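Local atomic coordinates of exonuclease mut-7 homolog (Aedes aegypti, PDB entry 7JW2), a protein that probably trims the 3' ends of Argonaute-1-bound microRNAs as a magnesium-dependent 3'-5' exoribonuclease, of which this chain is the exonuclease domain. Residues A[77-81]-A[82-86]; A[20-23]-A[24-27]; A[122-125]-A[126-129]; A[26-29]-A[30-33]; A[93-96]-A[97-100]. All blocks are in the same frame, centred on the assembly; numbering follows the deposited sequence.

Interaction 1: A[77-81]-A[82-86]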
loop_
_atom_site.group_PDB
_atom_site.type_symbol
_atom_site.label_atom_id
_atom_site.label_comp_id
_atom_site.label_asym_id
_atom_site.label_seq_id
_atom_site.Cartn_x
_atom_site.Cartn_y
_atom_site.Cartn_z
ATOM N N ALA A 77 -7.910 5.225 -6.676
ATOM C CA ALA A 77 -8.764 5.694 -5.598
ATOM C C ALA A 77 -8.016 5.697 -4.272
ATOM O O ALA A 77 -8.240 6.577 -3.429
ATOM C CB ALA A 77 -10.015 4.817 -5.521
ATOM N N ALA A 78 -7.109 4.742 -4.076
ATOM C CA ALA A 78 -6.350 4.696 -2.831
ATOM C C ALA A 78 -5.368 5.858 -2.745
ATOM O O ALA A 78 -5.165 6.425 -1.666
ATOM C CB ALA A 78 -5.613 3.366 -2.702
ATOM N N LEU A 79 -4.761 6.235 -3.866
ATOM C CA LEU A 79 -3.866 7.387 -3.868
ATOM C C LEU A 79 -4.638 8.678 -3.631
ATOM O O LEU A 79 -4.199 9.550 -2.863
ATOM C CB LEU A 79 -3.104 7.451 -5.194
ATOM C CG LEU A 79 -2.110 8.607 -5.337
ATOM C CD1 LEU A 79 -1.043 8.513 -4.256
ATOM C CD2 LEU A 79 -1.491 8.591 -6.723
ATOM N N ALA A 80 -5.793 8.828 -4.275
ATOM C CA ALA A 80 -6.591 10.025 -4.046
ATOM C C ALA A 80 -7.040 10.114 -2.592
ATOM O O ALA A 80 -6.934 11.174 -1.961
ATOM C CB ALA A 80 -7.788 10.057 -4.997
ATOM N N LYS A 81 -7.488 9.001 -2.018
ATOM C CA LYS A 81 -8.037 9.069 -0.669
ATOM C C LYS A 81 -6.955 9.307 0.376
ATOM O O LYS A 81 -7.177 10.046 1.347
ATOM C CB LYS A 81 -8.790 7.785 -0.358
ATOM C CG LYS A 81 -9.121 7.627 1.109
ATOM C CD LYS A 81 -9.991 6.429 1.295
ATOM C CE LYS A 81 -10.552 6.367 2.691
ATOM N NZ LYS A 81 -11.033 4.983 2.885
ATOM N N ASN A 82 -5.797 8.670 0.232
ATOM C CA ASN A 82 -4.818 8.652 1.308
ATOM C C ASN A 82 -3.743 9.717 1.164
ATOM O O ASN A 82 -2.922 9.873 2.084
ATOM C CB ASN A 82 -4.195 7.265 1.424
ATOM C CG ASN A 82 -5.176 6.257 1.965
ATOM O OD1 ASN A 82 -5.514 6.289 3.148
ATOM N ND2 ASN A 82 -5.669 5.372 1.102
ATOM N N VAL A 83 -3.761 10.492 0.074
ATOM C CA VAL A 83 -2.800 11.576 -0.124
ATOM C C VAL A 83 -3.508 12.854 -0.570
ATOM O O VAL A 83 -3.430 13.883 0.107
ATOM C CB VAL A 83 -1.707 11.174 -1.135
ATOM C CG1 VAL A 83 -0.782 12.353 -1.441
ATOM C CG2 VAL A 83 -0.903 9.984 -0.601
ATOM N N PHE A 84 -4.196 12.819 -1.714
ATOM C CA PHE A 84 -4.601 14.079 -2.332
ATOM C C PHE A 84 -5.840 14.690 -1.695
ATOM O O PHE A 84 -5.882 15.911 -1.475
ATOM C CB PHE A 84 -4.807 13.885 -3.827
ATOM C CG PHE A 84 -3.535 13.884 -4.582
ATOM C CD1 PHE A 84 -2.734 12.753 -4.597
ATOM C CD2 PHE A 84 -3.090 15.034 -5.215
ATOM C CE1 PHE A 84 -1.529 12.748 -5.274
ATOM C CE2 PHE A 84 -1.892 15.042 -5.896
ATOM C CZ PHE A 84 -1.102 13.899 -5.927
ATOM N N ASN A 85 -6.854 13.886 -1.398
ATOM C CA ASN A 85 -8.116 14.406 -0.870
ATOM C C ASN A 85 -8.156 14.398 0.643
ATOM O O ASN A 85 -9.167 14.036 1.254
ATOM C CB ASN A 85 -9.278 13.605 -1.447
ATOM C CG ASN A 85 -9.415 13.782 -2.939
ATOM O OD1 ASN A 85 -8.998 14.800 -3.497
ATOM N ND2 ASN A 85 -9.997 12.790 -3.597
ATOM N N ARG A 86 -7.046 14.761 1.268
ATOM C CA ARG A 86 -6.929 14.837 2.714
ATOM C C ARG A 86 -6.612 16.269 3.111
ATOM O O ARG A 86 -5.642 16.852 2.615
ATOM C CB ARG A 86 -5.832 13.913 3.214
ATOM C CG ARG A 86 -6.183 12.467 3.162
ATOM C CD ARG A 86 -5.011 11.659 3.626
ATOM N NE ARG A 86 -4.622 11.998 4.994
ATOM C CZ ARG A 86 -3.549 11.495 5.586
ATOM N NH1 ARG A 86 -2.765 10.657 4.918
ATOM N NH2 ARG A 86 -3.251 11.832 6.835
HETATM O O HOH W 1 -9.552 11.523 1.902
HETATM O O HOH W 2 -8.074 3.998 1.933
#
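Asn82 holds the carbonyl of Ala78 twice, near the C-terminal end of helix 73-84, where the alpha-helical winding opens into a wider pi-type turn. Asn82 N donates to Ala78 O over 3.0 Å as a regular backbone bond of the helix. Asn82 ND2 reaches the same Ala78 O, also over 3.0 Å, because CG lies beside its own backbone N (chi1 -71°) and the amide folds back along the preceding turn. The other end of this amide, Asn82 OD1, accepts from Lys18 NZ of the second subunit, while a water accepts from Asn82 ND2 and, weakly, from Lys81 NZ. The widening is plain one turn later: Leu79 O is shared by weak bonds from Val83 N and, five residues on, Phe84 N, and Asn85 N donates to Ala80 O, again five back, over 2.8 Å. Asn85 then leaves helical geometry, and its side-chain amide is fixed by the backbone of Asn111 and Met113. A water bridges Lys81 O and Asn85 O across the opened end. Inside, Leu79 CD1 packs on Val83 CG2 at 3.9 Å, and Leu79 CG lies 4.2 Å from Phe84 CE1; the Phe84 ring also meets Phe36 and Phe110 edge-to-face. Beyond the last turn Arg86 bends back at chi3 (60°), which carries its NH1 to Asn82 O, 2.9 Å away and in the plane of the guanidinium group.

Interaction 2: A[20-23]-A[24-27]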
loop_
_atom_site.group_PDB
_atom_site.type_symbol
_atom_site.label_atom_id
_atom_site.label_comp_id
_atom_site.label_asym_id
_atom_site.label_seq_id
_atom_site.Cartn_x
_atom_site.Cartn_y
_atom_site.Cartn_z
ATOM N N LYS A 20 5.659 -1.657 -5.776
ATOM C CA LYS A 20 6.316 -0.369 -5.586
ATOM C C LYS A 20 5.304 0.730 -5.303
ATOM O O LYS A 20 5.590 1.645 -4.522
ATOM C CB LYS A 20 7.165 -0.023 -6.818
ATOM C CG LYS A 20 8.393 -0.908 -6.955
ATOM C CD LYS A 20 9.134 -0.660 -8.259
ATOM C CE LYS A 20 10.173 -1.755 -8.488
ATOM N NZ LYS A 20 10.687 -1.712 -9.882
ATOM N N PHE A 21 4.121 0.645 -5.914
ATOM C CA PHE A 21 3.058 1.616 -5.666
ATOM C C PHE A 21 2.600 1.579 -4.206
ATOM O O PHE A 21 2.450 2.628 -3.556
ATOM C CB PHE A 21 1.900 1.325 -6.621
ATOM C CG PHE A 21 0.741 2.259 -6.494
ATOM C CD1 PHE A 21 -0.357 1.906 -5.728
ATOM C CD2 PHE A 21 0.721 3.466 -7.174
ATOM C CE1 PHE A 21 -1.443 2.760 -5.623
ATOM C CE2 PHE A 21 -0.366 4.319 -7.067
ATOM C CZ PHE A 21 -1.441 3.964 -6.296
ATOM N N TYR A 22 2.396 0.381 -3.657
ATOM C CA TYR A 22 1.944 0.296 -2.269
ATOM C C TYR A 22 3.064 0.631 -1.294
ATOM O O TYR A 22 2.792 1.158 -0.211
ATOM C CB TYR A 22 1.332 -1.087 -1.994
ATOM C CG TYR A 22 -0.052 -1.146 -2.590
ATOM C CD1 TYR A 22 -1.082 -0.395 -2.047
ATOM C CD2 TYR A 22 -0.323 -1.900 -3.714
ATOM C CE1 TYR A 22 -2.354 -0.407 -2.594
ATOM C CE2 TYR A 22 -1.597 -1.926 -4.269
ATOM C CZ TYR A 22 -2.601 -1.170 -3.710
ATOM O OH TYR A 22 -3.864 -1.184 -4.260
ATOM N N ALA A 23 4.326 0.364 -1.649
ATOM C CA ALA A 23 5.425 0.822 -0.803
ATOM C C ALA A 23 5.479 2.346 -0.769
ATOM O O ALA A 23 5.688 2.954 0.295
ATOM C CB ALA A 23 6.754 0.248 -1.301
ATOM N N MET A 24 5.261 2.981 -1.920
ATOM C CA MET A 24 5.145 4.439 -1.968
ATOM C C MET A 24 3.994 4.928 -1.093
ATOM O O MET A 24 4.152 5.872 -0.306
ATOM C CB MET A 24 4.950 4.890 -3.419
ATOM C CG MET A 24 4.570 6.363 -3.540
ATOM S SD MET A 24 4.001 6.743 -5.217
ATOM C CE MET A 24 2.321 6.078 -5.128
ATOM N N LEU A 25 2.816 4.313 -1.233
ATOM C CA LEU A 25 1.654 4.737 -0.457
ATOM C C LEU A 25 1.926 4.614 1.034
ATOM O O LEU A 25 1.502 5.462 1.825
ATOM C CB LEU A 25 0.422 3.915 -0.843
ATOM C CG LEU A 25 -0.921 4.513 -0.407
ATOM C CD1 LEU A 25 -1.095 5.884 -1.070
ATOM C CD2 LEU A 25 -2.080 3.604 -0.791
ATOM N N SER A 26 2.644 3.569 1.437
ATOM C CA SER A 26 2.983 3.388 2.844
ATOM C C SER A 26 3.744 4.588 3.395
ATOM O O SER A 26 3.475 5.041 4.516
ATOM C CB SER A 26 3.808 2.113 3.010
ATOM O OG SER A 26 4.282 1.988 4.337
ATOM N N ASP A 27 4.697 5.114 2.624
ATOM C CA ASP A 27 5.438 6.303 3.041
ATOM C C ASP A 27 4.545 7.537 3.001
ATOM O O ASP A 27 4.438 8.274 3.992
ATOM C CB ASP A 27 6.663 6.473 2.135
ATOM C CG ASP A 27 7.449 7.748 2.415
ATOM O OD1 ASP A 27 7.281 8.354 3.496
ATOM O OD2 ASP A 27 8.258 8.141 1.547
#
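Met24 curls back to touch Phe21 on helix 18-28, which packs against the six-stranded sheet of this exonuclease domain. Its CB sits above the preceding turn, 3.4 Å from Phe21 O and 3.5 Å from Lys20 O. With CG placed opposite the backbone N (chi1 170°), the chain is extended as far as SD, and a bend about the SD-CE end (chi3 78°) turns the methyl group to the aromatic ring. Met24 CE ends 3.7 Å from Phe21 CD2 and 3.8 Å from Phe21 CE2, approaching the ring obliquely. On the sheet side Met24 also touches Tyr62 and Ile64 of strand 61-65. Phe21 in turn places its CD1 4.1 Å above the Tyr22 ring plane, over the ring centre, and Leu25 CD2 comes 4.3 Å from Tyr22 CD1. Regular helical bonds run beneath these side chains, from Met24 N to Lys20 O, Leu25 N to Phe21 O and Ser26 N to Tyr22 O; the next, from Asp27 N to Ala23 O, is weak. Tyr22 and Ser26 pack against the second subunit, and Ser26 OG is hydrogen-bonded to Asp19 O of that subunit. The chemistry is therefore divided between helix faces: methionine and phenylalanine meet by dispersion on the inner side, while a serine hydroxyl takes part in the subunit interface.

Interaction 3: A[122-125]-A[126-129]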
loop_
_atom_site.group_PDB
_atom_site.type_symbol
_atom_site.label_atom_id
_atom_site.label_comp_id
_atom_site.label_asym_id
_atom_site.label_seq_id
_atom_site.Cartn_x
_atom_site.Cartn_y
_atom_site.Cartn_z
ATOM N N ILE A 122 -4.378 21.637 -1.174
ATOM C CA ILE A 122 -3.461 21.765 -2.305
ATOM C C ILE A 122 -3.137 23.245 -2.487
ATOM O O ILE A 122 -4.022 24.051 -2.796
ATOM C CB ILE A 122 -4.058 21.166 -3.589
ATOM C CG1 ILE A 122 -4.307 19.658 -3.438
ATOM C CG2 ILE A 122 -3.136 21.416 -4.789
ATOM C CD1 ILE A 122 -5.293 19.114 -4.468
ATOM N N LEU A 123 -1.864 23.593 -2.336
ATOM C CA LEU A 123 -1.411 24.971 -2.475
ATOM C C LEU A 123 -0.786 25.184 -3.849
ATOM O O LEU A 123 0.199 24.524 -4.201
ATOM C CB LEU A 123 -0.400 25.324 -1.395
ATOM C CG LEU A 123 0.164 26.742 -1.561
ATOM C CD1 LEU A 123 -0.920 27.787 -1.290
ATOM C CD2 LEU A 123 1.358 26.951 -0.648
ATOM N N ASP A 124 -1.346 26.125 -4.603
ATOM C CA ASP A 124 -0.743 26.616 -5.837
ATOM C C ASP A 124 0.346 27.623 -5.481
ATOM O O ASP A 124 0.050 28.692 -4.937
ATOM C CB ASP A 124 -1.819 27.259 -6.703
ATOM C CG ASP A 124 -1.290 27.756 -8.032
ATOM O OD1 ASP A 124 -0.072 27.616 -8.304
ATOM O OD2 ASP A 124 -2.112 28.277 -8.813
ATOM N N LEU A 125 1.606 27.300 -5.784
ATOM C CA LEU A 125 2.677 28.228 -5.423
ATOM C C LEU A 125 2.626 29.510 -6.239
ATOM O O LEU A 125 3.172 30.527 -5.793
ATOM C CB LEU A 125 4.048 27.570 -5.575
ATOM C CG LEU A 125 4.365 26.548 -4.473
ATOM C CD1 LEU A 125 5.621 25.781 -4.818
ATOM C CD2 LEU A 125 4.521 27.227 -3.119
ATOM N N GLN A 126 1.984 29.490 -7.412
ATOM C CA GLN A 126 1.798 30.739 -8.147
ATOM C C GLN A 126 0.892 31.703 -7.391
ATOM O O GLN A 126 1.081 32.922 -7.478
ATOM C CB GLN A 126 1.233 30.454 -9.538
ATOM C CG GLN A 126 1.343 31.638 -10.495
ATOM C CD GLN A 126 1.065 31.249 -11.929
ATOM O OE1 GLN A 126 0.246 30.373 -12.195
ATOM N NE2 GLN A 126 1.739 31.913 -12.867
ATOM N N LEU A 127 -0.082 31.185 -6.637
ATOM C CA LEU A 127 -0.932 32.042 -5.813
ATOM C C LEU A 127 -0.164 32.605 -4.626
ATOM O O LEU A 127 -0.350 33.772 -4.254
ATOM C CB LEU A 127 -2.151 31.259 -5.323
ATOM C CG LEU A 127 -3.209 30.873 -6.350
ATOM C CD1 LEU A 127 -4.302 30.040 -5.694
ATOM C CD2 LEU A 127 -3.791 32.116 -7.005
ATOM N N LEU A 128 0.689 31.789 -4.005
ATOM C CA LEU A 128 1.534 32.283 -2.928
ATOM C C LEU A 128 2.495 33.350 -3.439
ATOM O O LEU A 128 2.706 34.372 -2.779
ATOM C CB LEU A 128 2.294 31.120 -2.290
ATOM C CG LEU A 128 3.304 31.434 -1.185
ATOM C CD1 LEU A 128 2.617 31.964 0.075
ATOM C CD2 LEU A 128 4.143 30.198 -0.864
ATOM N N TRP A 129 3.079 33.124 -4.619
ATOM C CA TRP A 129 3.925 34.122 -5.267
ATOM C C TRP A 129 3.200 35.453 -5.407
ATOM O O TRP A 129 3.709 36.499 -4.987
ATOM C CB TRP A 129 4.350 33.587 -6.635
ATOM C CG TRP A 129 5.417 34.351 -7.345
ATOM C CD1 TRP A 129 5.960 35.559 -6.996
ATOM C CD2 TRP A 129 6.082 33.939 -8.536
ATOM N NE1 TRP A 129 6.924 35.923 -7.912
ATOM C CE2 TRP A 129 7.012 34.947 -8.870
ATOM C CE3 TRP A 129 5.972 32.818 -9.362
ATOM C CZ2 TRP A 129 7.835 34.856 -9.991
ATOM C CZ3 TRP A 129 6.789 32.732 -10.478
ATOM C CH2 TRP A 129 7.710 33.745 -10.777
HETATM O O HOH W 3 -2.104 29.631 -11.070
#
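Asp124 is the N-cap of helix 125-132, at the point where strand 122-124, the outermost strand of the sheet on that side within this chain, passes into the helix. A chi1 near trans (-178°) sets the carboxylate back over the first helical turn. There Asp124 OD1 accepts from Gln126 N over 2.9 Å, met from well above the carboxylate plane, 56° out of it. The same OD1 takes a hydrogen bond from Ala95 N, so the cap also ties the helix start to the loop that follows strand 90-93. Asp124 OD2 faces a different partner: a water donates to it over 2.6 Å and to Gln126 OE1 over 2.7 Å, linking two side chains that lie next to each other and point the same way. Leu127 crosses the aspartate at about a right angle, its CG 3.7 Å from Asp124 OD2. The main chain adds a bond from Leu128 N to Asp124 O, a weak one from Leu127 N to that oxygen, and one from Trp129 N to Leu125 O. On the other flank Leu125 and Leu128 run alongside each other with their CD2 methyls 3.7 Å apart, while Leu123 CD2 lies 4.3 Å from Leu128 CD2. This leucine cluster is covered by helices 179-205 and 210-217, through Leu192, Tyr196, Ile199, Leu214 and Leu217. A carboxylate seated at the amino end of a helix probably gains from the partial positive charge there, and in return occupies an N-H that has no preceding turn to serve it.

Interaction 4: A[26-29]-A[30-33]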
loop_
_atom_site.group_PDB
_atom_site.type_symbol
_atom_site.label_atom_id
_atom_site.label_comp_id
_atom_site.label_asym_id
_atom_site.label_seq_id
_atom_site.Cartn_x
_atom_site.Cartn_y
_atom_site.Cartn_z
ATOM N N SER A 26 2.644 3.569 1.437
ATOM C CA SER A 26 2.983 3.388 2.844
ATOM C C SER A 26 3.744 4.588 3.395
ATOM O O SER A 26 3.475 5.041 4.516
ATOM C CB SER A 26 3.808 2.113 3.010
ATOM O OG SER A 26 4.282 1.988 4.337
ATOM N N ASP A 27 4.697 5.114 2.624
ATOM C CA ASP A 27 5.438 6.303 3.041
ATOM C C ASP A 27 4.545 7.537 3.001
ATOM O O ASP A 27 4.438 8.274 3.992
ATOM C CB ASP A 27 6.663 6.473 2.135
ATOM C CG ASP A 27 7.449 7.748 2.415
ATOM O OD1 ASP A 27 7.281 8.354 3.496
ATOM O OD2 ASP A 27 8.258 8.141 1.547
ATOM N N LEU A 28 3.860 7.760 1.881
ATOM C CA LEU A 28 3.173 9.032 1.674
ATOM C C LEU A 28 1.982 9.217 2.600
ATOM O O LEU A 28 1.665 10.359 2.966
ATOM C CB LEU A 28 2.708 9.164 0.227
ATOM C CG LEU A 28 3.834 9.203 -0.789
ATOM C CD1 LEU A 28 3.256 9.426 -2.180
ATOM C CD2 LEU A 28 4.846 10.295 -0.470
ATOM N N CYS A 29 1.298 8.132 2.976
ATOM C CA CYS A 29 0.112 8.300 3.806
ATOM C C CYS A 29 0.436 8.824 5.199
ATOM O O CYS A 29 -0.489 9.239 5.901
ATOM C CB CYS A 29 -0.671 6.991 3.899
ATOM S SG CYS A 29 0.038 5.762 4.989
ATOM N N ARG A 30 1.703 8.843 5.615
ATOM C CA ARG A 30 2.056 9.433 6.907
ATOM C C ARG A 30 2.756 10.776 6.797
ATOM O O ARG A 30 3.119 11.355 7.823
ATOM C CB ARG A 30 2.940 8.485 7.709
ATOM C CG ARG A 30 2.281 7.158 7.964
ATOM C CD ARG A 30 0.970 7.269 8.757
ATOM N NE ARG A 30 1.074 8.018 10.008
ATOM C CZ ARG A 30 1.413 7.479 11.176
ATOM N NH1 ARG A 30 1.690 6.183 11.255
ATOM N NH2 ARG A 30 1.469 8.228 12.268
ATOM N N GLN A 31 2.952 11.292 5.599
ATOM C CA GLN A 31 3.611 12.575 5.461
ATOM C C GLN A 31 2.638 13.716 5.711
ATOM O O GLN A 31 1.425 13.589 5.529
ATOM C CB GLN A 31 4.188 12.724 4.053
ATOM C CG GLN A 31 5.239 11.691 3.694
ATOM C CD GLN A 31 6.605 12.034 4.235
ATOM O OE1 GLN A 31 6.870 13.185 4.612
ATOM N NE2 GLN A 31 7.490 11.044 4.277
ATOM N N SER A 32 3.198 14.860 6.114
ATOM C CA SER A 32 2.417 16.073 6.305
ATOM C C SER A 32 2.590 17.084 5.185
ATOM O O SER A 32 1.793 18.027 5.099
ATOM C CB SER A 32 2.779 16.754 7.630
ATOM O OG SER A 32 2.346 15.938 8.695
ATOM N N MET A 33 3.578 16.893 4.311
ATOM C CA MET A 33 3.795 17.798 3.189
ATOM C C MET A 33 4.373 17.006 2.024
ATOM O O MET A 33 5.371 16.295 2.198
ATOM C CB MET A 33 4.728 18.954 3.567
ATOM C CG MET A 33 4.934 19.931 2.424
ATOM S SD MET A 33 5.748 21.483 2.846
ATOM C CE MET A 33 7.204 20.849 3.618
HETATM O O HOH W 4 -0.189 11.778 4.092
HETATM O O HOH W 5 -0.216 12.009 7.310
#
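Two torsions bring Gln31 back to Asp27: the aspartate is extended at chi1 (175°), and the glutamine chain bends sharply at chi2 (-81°). Gln31 NE2 then donates to Asp27 OD1 over 2.8 Å, on the syn side of the carboxylate but somewhat out of its plane, and with the oxygen in the plane of the glutamine amide. The two flat groups are strongly turned against each other, their planes 73° apart. Next to this bridge a type I beta turn runs from Leu28 to Gln31 at the C-terminal end of helix 18-28, closed by Gln31 N donating to Leu28 O at 3.1 Å. Arg30 N bonds to Asp27 O at 3.2 Å just before it. Gln31 CG lies 3.5 Å from Asp27 O. The exit of the helix also meets its surroundings: Cys29 O accepts from Arg86 NH1, and Arg30 NH1 forms a salt bridge with Asp19 of the second subunit. Asp27 thus divides its carboxylate, OD1 to the glutamine amide and OD2 to the Tyr62 hydroxyl; held from both oxygens, the group has its rotation fixed and links the turn to strand 61-65.

Interaction 5: A[93-96]-A[97-100]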
loop_
_atom_site.group_PDB
_atom_site.type_symbol
_atom_site.label_atom_id
_atom_site.label_comp_id
_atom_site.label_asym_id
_atom_site.label_seq_id
_atom_site.Cartn_x
_atom_site.Cartn_y
_atom_site.Cartn_z
ATOM N N SER A 93 2.183 22.533 -5.370
ATOM C CA SER A 93 1.999 22.404 -6.810
ATOM C C SER A 93 2.276 23.757 -7.444
ATOM O O SER A 93 2.426 24.766 -6.754
ATOM C CB SER A 93 0.573 21.936 -7.111
ATOM O OG SER A 93 -0.340 22.940 -6.673
ATOM N N PHE A 94 2.369 23.768 -8.771
ATOM C CA PHE A 94 2.425 25.017 -9.524
ATOM C C PHE A 94 1.324 24.969 -10.574
ATOM O O PHE A 94 1.310 24.067 -11.415
ATOM C CB PHE A 94 3.806 25.227 -10.166
ATOM C CG PHE A 94 4.038 26.636 -10.671
ATOM C CD1 PHE A 94 3.555 27.036 -11.918
ATOM C CD2 PHE A 94 4.738 27.559 -9.901
ATOM C CE1 PHE A 94 3.773 28.338 -12.375
ATOM C CE2 PHE A 94 4.950 28.862 -10.360
ATOM C CZ PHE A 94 4.465 29.240 -11.592
ATOM N N ALA A 95 0.387 25.910 -10.500
ATOM C CA ALA A 95 -0.788 25.934 -11.365
ATOM C C ALA A 95 -1.487 24.567 -11.460
ATOM O O ALA A 95 -1.656 24.029 -12.543
ATOM C CB ALA A 95 -0.414 26.438 -12.753
ATOM N N PRO A 96 -1.933 24.020 -10.316
ATOM C CA PRO A 96 -2.439 22.634 -10.292
ATOM C C PRO A 96 -3.694 22.398 -11.119
ATOM O O PRO A 96 -3.926 21.253 -11.536
ATOM C CB PRO A 96 -2.720 22.400 -8.801
ATOM C CG PRO A 96 -2.994 23.767 -8.248
ATOM C CD PRO A 96 -2.034 24.660 -9.000
ATOM N N SER A 97 -4.514 23.429 -11.359
ATOM C CA SER A 97 -5.780 23.232 -12.068
ATOM C C SER A 97 -5.575 22.593 -13.431
ATOM O O SER A 97 -6.427 21.825 -13.890
ATOM C CB SER A 97 -6.511 24.565 -12.234
ATOM O OG SER A 97 -7.069 24.994 -11.008
ATOM N N THR A 98 -4.456 22.887 -14.087
ATOM C CA THR A 98 -4.196 22.323 -15.403
ATOM C C THR A 98 -4.110 20.801 -15.339
ATOM O O THR A 98 -4.870 20.097 -16.016
ATOM C CB THR A 98 -2.915 22.920 -15.983
ATOM O OG1 THR A 98 -2.939 24.347 -15.834
ATOM C CG2 THR A 98 -2.798 22.571 -17.451
ATOM N N ASP A 99 -3.189 20.276 -14.522
ATOM C CA ASP A 99 -3.037 18.823 -14.427
ATOM C C ASP A 99 -4.298 18.170 -13.888
ATOM O O ASP A 99 -4.718 17.120 -14.390
ATOM C CB ASP A 99 -1.859 18.449 -13.526
ATOM C CG ASP A 99 -0.506 18.639 -14.194
ATOM O OD1 ASP A 99 -0.451 18.781 -15.438
ATOM O OD2 ASP A 99 0.515 18.624 -13.456
ATOM N N ILE A 100 -4.905 18.765 -12.856
ATOM C CA ILE A 100 -6.012 18.105 -12.167
ATOM C C ILE A 100 -7.232 17.997 -13.071
ATOM O O ILE A 100 -7.892 16.952 -13.116
ATOM C CB ILE A 100 -6.341 18.831 -10.851
ATOM C CG1 ILE A 100 -5.197 18.638 -9.851
ATOM C CG2 ILE A 100 -7.638 18.288 -10.264
ATOM C CD1 ILE A 100 -5.324 19.481 -8.589
HETATM O O HOH W 6 -0.851 21.718 -13.435
#
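Ile100 meets Pro96, one turn earlier, with its longer branch beside the proline's carbonyl. CG1 stands beside the backbone N (chi1 -69°), which brings Ile100 CG1 to 3.4 Å from Pro96 O and lets the terminal CD1 continue to the pyrrolidine ring, 3.9 Å from Pro96 CB. The backbone bond from Ile100 N to the same Pro96 O, 3.0 Å long, runs beside this apolar touch, so the oxygen is met by an N-H and flanked by the isoleucine methylene. Pro96 and Ile100 both touch Tyr114; Pro96 also touches Phe36 and Ile100 touches Ile122. The residues belong to the start of helix 96-106, the connection of a beta-alpha-beta crossover that joins the neighbouring parallel strands 90-93 and 122-124 of this RNase H-like domain. Proline suits such a first turn, since the N it lacks a hydrogen on has no earlier helical carbonyl to bond. Ahead of it Ala95 takes up left-handed backbone angles (phi 47°, psi 59°), and its carbonyl oxygen accepts from the opening turn. Thr98 N makes a weak bond to Ala95 O at 3.4 Å, and Thr98 OG1 lies 3.5 Å from the same oxygen. A water donates to Ala95 O over 2.6 Å and accepts from Asp99 N over 3.0 Å, bridging loop and helix. The carboxylate of Asp99 is turned to strand 33-40, with OD2 hydrogen-bonded to Ser38 OG and OD1 to Trp40 NE1.

From the N terminus, interaction 2 lies within helix 18-28 and runs directly into interaction 4, which shares Ser26 and Asp27 and turns the chain toward strand 33-40. Interaction 1 follows at the end of helix 73-84. That helix packs beside helix 18-28, with Leu79 on Phe21 and Val83 on Leu28, and all three contacts touch the second subunit. Interaction 5 then starts the helix after strand 90-93, and interaction 3 the one after strand 122-124; they meet where Leu125 N bonds Ser93 O. Each joins adjacent segments, so none closes a long loop; apart from the overlap of 2 and 4 they follow in series, and none crosses another. Interactions 2 and 3 stand on opposite sides of the chain's centre.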